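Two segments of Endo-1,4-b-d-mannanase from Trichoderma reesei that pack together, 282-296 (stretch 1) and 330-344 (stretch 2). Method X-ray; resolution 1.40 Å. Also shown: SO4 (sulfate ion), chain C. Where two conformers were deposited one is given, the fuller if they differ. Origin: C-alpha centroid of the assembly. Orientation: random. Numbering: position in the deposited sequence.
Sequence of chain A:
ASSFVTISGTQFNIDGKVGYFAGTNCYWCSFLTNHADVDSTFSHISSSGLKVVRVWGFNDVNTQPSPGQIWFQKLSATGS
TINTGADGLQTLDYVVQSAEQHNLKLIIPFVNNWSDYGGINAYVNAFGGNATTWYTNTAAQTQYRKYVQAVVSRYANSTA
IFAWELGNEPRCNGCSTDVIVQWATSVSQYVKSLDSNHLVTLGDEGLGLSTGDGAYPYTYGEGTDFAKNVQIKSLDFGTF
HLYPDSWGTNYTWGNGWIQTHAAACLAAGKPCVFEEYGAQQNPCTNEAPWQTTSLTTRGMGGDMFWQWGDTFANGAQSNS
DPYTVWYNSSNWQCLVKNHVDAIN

Stretch 1 (282-296) NPCTNEAPWQTTSLT
Stretch 2, residues 330-344: SNWQCLVKNHVDAIN

Two helices, 283-295 and 330-343, run side by side in the same direction, their axes crossing at -16° and approaching to 9.5 Å. Register is set by Cys284 opposite Cys334 (CA to CA 6.0 Å), Gln291 opposite His339 (7.3 Å) and Leu295 opposite Ile343 (7.4 Å). The first helix kinks where the N atoms of Pro289 and Trp290 lack bonds to the preceding turn; proline has no amide hydrogen to give. The second widens into a pi-type turn at 333-337, where Lys337 N bonds to Trp332 O at 3.0 Å.

Near the N-terminal ends a disulfide staples the pair: Cys284 SG and Cys334 SG lie 2.1 Å apart, both chi1 t, chi3 87°. Beside it Pro283 CG rests 3.8 Å from Asn331 OD1.

The main bump is Leu335, chi1 m and chi2 t. Its CA-to-CB bond points sideways, but the branched end reaches into a hollow formed by Cys284, Glu287, Ala288 and Gln291. Its CD2 comes 3.9 Å from Ala288 N and 4.4 Å from Ala288 CB, a methyl small enough to line the pocket, while CD1 meets Glu287 OE1 at 3.8 Å.

Gln291, chi1 m and chi2 t, suits its buried place by joining a long aliphatic stem to a polar tip. The stem lies over a face of the imidazole, CB 3.8 Å from the His339 ring centroid, with His339 chi1 t. At the tip, NE2 donates to Leu335 O (3.0 Å, 161°), a carbonyl the wide turn leaves without a helical amide partner. A water donates to Gln291 OE1 at 2.5 Å and to Cys334 O at 2.8 Å.

Leu295, chi1 t and chi2 p, closes the C-terminal end: CD1 touches Ile343 CG1 at 4.0 Å, and CD2 approaches Ala342 CB at 4.3 Å.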

# COMPACT_ATOMS: atom_id res chain seq x y z
N ASN A 282 -16.14 -15.13 9.13
CA ASN A 282 -15.99 -14.76 10.51
C ASN A 282 -14.73 -13.92 10.80
O ASN A 282 -13.86 -14.28 11.61
CB ASN A 282 -15.94 -16.05 11.36
CG ASN A 282 -17.15 -16.98 11.08
OD1 ASN A 282 -16.89 -18.03 10.43
ND2 ASN A 282 -18.30 -16.44 11.45
N PRO A 283 -14.69 -12.72 10.27
CA PRO A 283 -13.49 -11.87 10.42
C PRO A 283 -13.20 -11.47 11.84
O PRO A 283 -12.02 -11.40 12.25
CB PRO A 283 -13.72 -10.71 9.43
CG PRO A 283 -15.24 -10.65 9.37
CD PRO A 283 -15.63 -12.12 9.29
N CYS A 284 -14.22 -11.24 12.69
CA CYS A 284 -13.88 -10.90 14.08
C CYS A 284 -13.15 -12.02 14.82
O CYS A 284 -12.11 -11.82 15.47
CB CYS A 284 -15.15 -10.52 14.88
SG CYS A 284 -14.96 -10.14 16.61
N THR A 285 -13.66 -13.26 14.65
CA THR A 285 -13.04 -14.43 15.24
C THR A 285 -11.66 -14.71 14.64
O THR A 285 -10.74 -15.03 15.43
CB THR A 285 -13.92 -15.68 15.04
OG1 THR A 285 -15.19 -15.46 15.73
CG2 THR A 285 -13.35 -16.98 15.61
N ASN A 286 -11.54 -14.67 13.31
CA ASN A 286 -10.28 -15.11 12.68
C ASN A 286 -9.18 -14.07 12.52
O ASN A 286 -8.01 -14.48 12.56
CB ASN A 286 -10.64 -15.69 11.28
CG ASN A 286 -11.46 -16.96 11.46
OD1 ASN A 286 -11.14 -17.78 12.32
ND2 ASN A 286 -12.51 -17.05 10.67
N GLU A 287 -9.50 -12.77 12.50
CA GLU A 287 -8.48 -11.72 12.31
C GLU A 287 -8.00 -11.12 13.64
O GLU A 287 -6.82 -10.70 13.77
CB GLU A 287 -8.94 -10.51 11.44
CG GLU A 287 -9.42 -10.95 10.06
CD GLU A 287 -9.88 -9.83 9.17
OE1 GLU A 287 -9.53 -8.65 9.43
OE2 GLU A 287 -10.65 -10.13 8.21
N ALA A 288 -8.81 -11.20 14.73
CA ALA A 288 -8.37 -10.69 16.04
C ALA A 288 -7.06 -11.32 16.51
O ALA A 288 -6.14 -10.64 17.03
CB ALA A 288 -9.53 -10.82 17.06
N PRO A 289 -6.86 -12.66 16.43
CA PRO A 289 -5.58 -13.26 16.82
C PRO A 289 -4.37 -12.75 16.01
O PRO A 289 -3.26 -12.60 16.57
CB PRO A 289 -5.82 -14.78 16.63
CG PRO A 289 -7.30 -14.95 16.67
CD PRO A 289 -7.90 -13.68 16.07
N TRP A 290 -4.61 -12.43 14.72
CA TRP A 290 -3.52 -11.85 13.91
C TRP A 290 -3.06 -10.46 14.40
O TRP A 290 -1.87 -10.18 14.45
CB TRP A 290 -3.94 -11.73 12.44
CG TRP A 290 -4.38 -12.98 11.72
CD1 TRP A 290 -4.12 -14.32 12.05
CD2 TRP A 290 -5.11 -13.04 10.52
NE1 TRP A 290 -4.70 -15.16 11.16
CE2 TRP A 290 -5.30 -14.41 10.15
CE3 TRP A 290 -5.61 -12.06 9.60
CZ2 TRP A 290 -6.01 -14.81 9.02
CZ3 TRP A 290 -6.28 -12.45 8.47
CH2 TRP A 290 -6.47 -13.83 8.15
N GLN A 291 -4.05 -9.66 14.79
CA GLN A 291 -3.73 -8.30 15.31
C GLN A 291 -2.98 -8.47 16.62
O GLN A 291 -1.98 -7.74 16.79
CB GLN A 291 -5.08 -7.56 15.57
CG GLN A 291 -5.84 -7.29 14.28
CD GLN A 291 -7.08 -6.44 14.54
OE1 GLN A 291 -7.76 -6.63 15.61
NE2 GLN A 291 -7.39 -5.58 13.58
N THR A 292 -3.36 -9.44 17.49
CA THR A 292 -2.58 -9.60 18.72
C THR A 292 -1.18 -10.12 18.45
O THR A 292 -0.19 -9.64 19.07
CB THR A 292 -3.33 -10.61 19.64
OG1 THR A 292 -4.55 -9.97 20.05
CG2 THR A 292 -2.49 -10.97 20.87
N THR A 293 -1.00 -11.07 17.53
CA THR A 293 0.34 -11.52 17.17
C THR A 293 1.20 -10.36 16.68
O THR A 293 2.37 -10.19 17.09
CB THR A 293 0.24 -12.68 16.16
OG1 THR A 293 -0.49 -13.79 16.73
CG2 THR A 293 1.59 -13.17 15.66
N SER A 294 0.66 -9.54 15.75
CA SER A 294 1.46 -8.42 15.20
C SER A 294 1.85 -7.44 16.28
O SER A 294 3.04 -7.08 16.40
CB SER A 294 0.59 -7.77 14.08
OG SER A 294 1.39 -6.76 13.43
N LEU A 295 0.92 -7.07 17.21
CA LEU A 295 1.23 -6.10 18.25
C LEU A 295 2.30 -6.65 19.21
O LEU A 295 3.04 -5.82 19.78
CB LEU A 295 -0.11 -5.82 19.02
CG LEU A 295 0.00 -4.89 20.24
CD1 LEU A 295 0.62 -3.54 19.90
CD2 LEU A 295 -1.44 -4.63 20.77
N THR A 296 2.34 -7.94 19.46
CA THR A 296 3.28 -8.51 20.44
C THR A 296 4.49 -9.24 19.84
O THR A 296 5.21 -9.94 20.58
CB THR A 296 2.51 -9.55 21.33
OG1 THR A 296 2.00 -10.65 20.57
CG2 THR A 296 1.39 -8.86 22.13
N SER A 330 -20.52 -3.75 14.07
CA SER A 330 -19.97 -4.63 15.08
C SER A 330 -18.55 -5.09 14.73
O SER A 330 -17.71 -5.28 15.64
CB SER A 330 -20.86 -5.87 15.29
OG SER A 330 -21.15 -6.59 14.16
N ASN A 331 -18.19 -5.31 13.46
CA ASN A 331 -16.83 -5.67 13.10
C ASN A 331 -15.92 -4.44 13.29
O ASN A 331 -14.73 -4.68 13.62
CB ASN A 331 -16.78 -6.14 11.64
CG ASN A 331 -17.35 -7.55 11.38
OD1 ASN A 331 -17.66 -7.90 10.19
ND2 ASN A 331 -17.44 -8.31 12.45
N TRP A 332 -16.36 -3.21 13.12
CA TRP A 332 -15.53 -2.04 13.49
C TRP A 332 -15.24 -2.10 14.97
O TRP A 332 -14.13 -1.77 15.41
CB TRP A 332 -16.24 -0.76 13.01
CG TRP A 332 -15.68 0.53 13.55
CD1 TRP A 332 -14.73 1.34 12.98
CD2 TRP A 332 -16.00 1.19 14.81
NE1 TRP A 332 -14.42 2.43 13.79
CE2 TRP A 332 -15.23 2.35 14.90
CE3 TRP A 332 -16.95 0.88 15.81
CZ2 TRP A 332 -15.25 3.23 16.00
CZ3 TRP A 332 -17.02 1.77 16.88
CH2 TRP A 332 -16.22 2.90 16.96
N GLN A 333 -16.24 -2.42 15.84
CA GLN A 333 -15.95 -2.47 17.30
C GLN A 333 -14.87 -3.52 17.53
O GLN A 333 -13.94 -3.25 18.31
CB GLN A 333 -17.25 -2.80 18.09
CG GLN A 333 -17.36 -3.25 19.55
CD GLN A 333 -18.52 -3.90 20.26
OE1 GLN A 333 -18.61 -4.20 21.53
NE2 GLN A 333 -19.67 -4.34 19.68
N CYS A 334 -15.02 -4.69 16.97
CA CYS A 334 -14.10 -5.81 17.21
C CYS A 334 -12.64 -5.62 16.69
O CYS A 334 -11.68 -5.92 17.40
CB CYS A 334 -14.64 -7.08 16.58
SG CYS A 334 -13.62 -8.55 16.75
N LEU A 335 -12.55 -5.10 15.46
CA LEU A 335 -11.25 -5.04 14.76
C LEU A 335 -10.61 -3.69 14.67
O LEU A 335 -9.46 -3.54 14.20
CB LEU A 335 -11.50 -5.59 13.30
CG LEU A 335 -11.86 -7.08 13.28
CD1 LEU A 335 -12.20 -7.54 11.85
CD2 LEU A 335 -10.77 -7.97 13.90
N VAL A 336 -11.33 -2.61 15.05
CA VAL A 336 -10.84 -1.25 15.06
C VAL A 336 -10.83 -0.67 16.48
O VAL A 336 -9.73 -0.52 17.04
CB VAL A 336 -11.61 -0.32 14.06
CG1 VAL A 336 -10.89 1.03 13.98
CG2 VAL A 336 -11.66 -0.99 12.68
N LYS A 337 -12.00 -0.35 17.06
CA LYS A 337 -11.96 0.27 18.42
C LYS A 337 -11.31 -0.69 19.40
O LYS A 337 -10.44 -0.09 20.13
CB LYS A 337 -13.42 0.59 18.81
CG LYS A 337 -13.45 1.29 20.17
CD LYS A 337 -14.77 1.87 20.63
CE LYS A 337 -14.91 1.67 22.15
NZ LYS A 337 -13.89 2.46 22.91
N ASN A 338 -11.55 -1.97 19.50
CA ASN A 338 -10.90 -2.81 20.55
C ASN A 338 -9.42 -2.91 20.28
O ASN A 338 -8.60 -2.99 21.24
CB ASN A 338 -11.49 -4.22 20.67
CG ASN A 338 -12.94 -4.30 21.21
OD1 ASN A 338 -13.59 -5.39 21.08
ND2 ASN A 338 -13.44 -3.18 21.63
N HIS A 339 -8.96 -2.92 19.00
CA HIS A 339 -7.52 -3.03 18.72
C HIS A 339 -6.80 -1.75 19.01
O HIS A 339 -5.74 -1.77 19.72
CB HIS A 339 -7.38 -3.37 17.21
CG HIS A 339 -5.96 -3.61 16.80
ND1 HIS A 339 -5.03 -4.37 17.55
CD2 HIS A 339 -5.28 -3.23 15.68
CE1 HIS A 339 -3.88 -4.43 16.89
NE2 HIS A 339 -3.99 -3.75 15.72
N VAL A 340 -7.35 -0.58 18.65
CA VAL A 340 -6.76 0.71 19.07
C VAL A 340 -6.70 0.80 20.61
O VAL A 340 -5.67 1.27 21.14
CB VAL A 340 -7.56 1.91 18.46
CG1 VAL A 340 -7.12 3.27 19.05
CG2 VAL A 340 -7.35 1.88 16.92
N ASP A 341 -7.72 0.29 21.31
CA ASP A 341 -7.66 0.38 22.80
C ASP A 341 -6.55 -0.49 23.34
O ASP A 341 -5.91 -0.09 24.34
CB ASP A 341 -9.04 0.03 23.36
CG ASP A 341 -10.12 1.10 23.23
OD1 ASP A 341 -9.86 2.27 22.88
OD2 ASP A 341 -11.28 0.64 23.46
N ALA A 342 -6.24 -1.63 22.71
CA ALA A 342 -5.17 -2.51 23.23
C ALA A 342 -3.80 -1.93 22.93
O ALA A 342 -2.82 -2.20 23.68
CB ALA A 342 -5.28 -3.89 22.56
N ILE A 343 -3.64 -1.17 21.82
CA ILE A 343 -2.36 -0.53 21.52
C ILE A 343 -2.06 0.57 22.53
O ILE A 343 -0.92 0.71 22.97
CB ILE A 343 -2.43 0.05 20.07
CG1 ILE A 343 -2.48 -1.11 19.07
CG2 ILE A 343 -1.27 1.00 19.77
CD1 ILE A 343 -2.87 -0.66 17.64
N ASN A 344 -3.11 1.30 22.92
CA ASN A 344 -2.94 2.40 23.87
C ASN A 344 -4.28 3.00 24.28
O ASN A 344 -5.15 2.35 24.89
CB ASN A 344 -2.12 3.49 23.15
CG ASN A 344 -1.04 3.99 24.10
OD1 ASN A 344 -0.61 3.24 25.00
ND2 ASN A 344 -0.59 5.22 23.89
S SO4 C . -17.54 -13.16 13.35
O1 SO4 C . -17.18 -11.93 12.44
O2 SO4 C . -18.53 -14.03 12.65
O3 SO4 C . -18.18 -12.66 14.62
O4 SO4 C . -16.34 -13.92 13.75
O HOH W 1 -9.39 -7.46 17.36